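Local coordinates for cell Inhibiting Factor (CifBp) (Burkholderia pseudomallei, PDB 3GQM), which deamidates a glutamine side chain of host NEDD8, thereby shutting down cullin-RING ubiquitin ligases and blocking the host cell cycle, at residues T141-S144 with H145-Y148. Numbering follows the deposited sequence.
Sequences TLDS and HKNY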
loop_
_atom_site.group_PDB
_atom_site.type_symbol
_atom_site.label_atom_id
_atom_site.label_comp_id
_atom_site.label_asym_id
_atom_site.label_seq_id
_atom_site.Cartn_x
_atom_site.Cartn_y
_atom_site.Cartn_z
ATOM N N THR A 141 19.900 -5.966 8.125
ATOM C CA THR A 141 19.838 -5.837 9.580
ATOM C C THR A 141 18.584 -6.481 10.197
ATOM O O THR A 141 18.490 -6.606 11.410
ATOM C CB THR A 141 19.963 -4.363 10.031
ATOM O OG1 THR A 141 18.700 -3.688 9.866
ATOM C CG2 THR A 141 21.046 -3.649 9.220
ATOM N N LEU A 142 17.633 -6.913 9.365
ATOM C CA LEU A 142 16.351 -7.444 9.848
ATOM C C LEU A 142 16.419 -8.889 10.351
ATOM O O LEU A 142 17.109 -9.718 9.774
ATOM C CB LEU A 142 15.288 -7.313 8.745
ATOM C CG LEU A 142 15.073 -5.919 8.140
ATOM C CD1 LEU A 142 13.913 -5.907 7.167
ATOM C CD2 LEU A 142 14.862 -4.904 9.194
ATOM N N ASP A 143 15.684 -9.189 11.415
ATOM C CA ASP A 143 15.685 -10.518 12.012
ATOM C C ASP A 143 15.153 -11.522 10.978
ATOM O O ASP A 143 14.058 -11.352 10.441
ATOM C CB ASP A 143 14.793 -10.469 13.239
ATOM C CG ASP A 143 14.952 -11.652 14.163
ATOM O OD1 ASP A 143 15.005 -12.818 13.706
ATOM O OD2 ASP A 143 14.968 -11.395 15.395
ATOM N N SER A 144 15.963 -12.536 10.681
ATOM C CA SER A 144 15.601 -13.632 9.770
ATOM C C SER A 144 14.317 -14.358 10.163
ATOM O O SER A 144 13.630 -14.906 9.311
ATOM C CB SER A 144 16.724 -14.677 9.717
ATOM O OG SER A 144 17.869 -14.160 9.074
ATOM N N HIS A 145 13.972 -14.341 11.443
ATOM C CA HIS A 145 12.792 -15.058 11.850
ATOM C C HIS A 145 11.571 -14.193 12.026
ATOM O O HIS A 145 10.516 -14.701 12.382
ATOM C CB HIS A 145 13.100 -15.886 13.097
ATOM C CG HIS A 145 14.165 -16.905 12.849
ATOM N ND1 HIS A 145 13.910 -18.097 12.204
ATOM C CD2 HIS A 145 15.500 -16.879 13.083
ATOM C CE1 HIS A 145 15.036 -18.777 12.077
ATOM N NE2 HIS A 145 16.015 -18.065 12.609
ATOM N N LYS A 146 11.695 -12.901 11.764
ATOM C CA LYS A 146 10.558 -12.010 11.871
ATOM C C LYS A 146 9.994 -11.618 10.484
ATOM O O LYS A 146 10.741 -11.541 9.477
ATOM C CB LYS A 146 10.955 -10.738 12.615
ATOM C CG LYS A 146 11.070 -10.812 14.168
ATOM C CD LYS A 146 11.011 -9.408 14.758
ATOM C CE LYS A 146 11.539 -9.316 16.188
ATOM N NZ LYS A 146 10.992 -10.386 17.109
ATOM N N ASN A 147 8.684 -11.362 10.440
ATOM C CA ASN A 147 8.049 -10.696 9.286
ATOM C C ASN A 147 8.219 -9.185 9.413
ATOM O O ASN A 147 8.090 -8.630 10.507
ATOM C CB ASN A 147 6.554 -11.017 9.219
ATOM C CG ASN A 147 6.260 -12.471 9.523
ATOM O OD1 ASN A 147 6.642 -13.350 8.768
ATOM N ND2 ASN A 147 5.595 -12.731 10.643
ATOM N N TYR A 148 8.476 -8.516 8.294
ATOM C CA TYR A 148 8.506 -7.069 8.269
ATOM C C TYR A 148 7.749 -6.639 7.069
ATOM O O TYR A 148 7.703 -7.363 6.062
ATOM C CB TYR A 148 9.946 -6.518 8.113
ATOM C CG TYR A 148 10.812 -6.825 9.275
ATOM C CD1 TYR A 148 10.926 -5.926 10.349
ATOM C CD2 TYR A 148 11.536 -8.024 9.311
ATOM C CE1 TYR A 148 11.736 -6.231 11.443
ATOM C CE2 TYR A 148 12.354 -8.324 10.365
ATOM C CZ TYR A 148 12.449 -7.445 11.428
ATOM O OH TYR A 148 13.280 -7.810 12.457
#
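D143 and K146 close a type I beta turn that reverses the chain between helix 135-139 and strand 147-154 of the antiparallel sheet, a worked example of how a turn can be held by its first residue and by an aromatic side chain beyond its last. K146 N donates to D143 O at 3.1 Å, and NH2 of R173 binds the same oxygen. The carboxylate supplies a second bond. With CG anti to the backbone N (chi1 -165°), D143 turns its side chain over the turn, and OD1 accepts H145 N at 2.9 Å on its anti side, which makes an Asx turn within the beta turn.

The tight part lies on the inner side, where Y148, in strand 147-154, turns its ring back toward L142. L142 covers one face of that ring: CD2 sits over the centre, 4.1 Å from the centroid, in a CH-pi contact, while CB comes within 3.5 Å of Y148 CE2. The ring's hydroxyl then takes the backbone N-H of D143, so one tyrosine packs against L142 and bonds to the next residue. R173 and strand 253-260 pack around this pair.

The outer side is looser. S144 and H145, at the turn's corners, are exposed. K146 lays its aliphatic chain across D143, CG against CB, and a bend at its end (chi4 -48°) turns NZ back toward the carboxylate, though it stops 4.4 Å from D143 OD2, too far for a salt bridge.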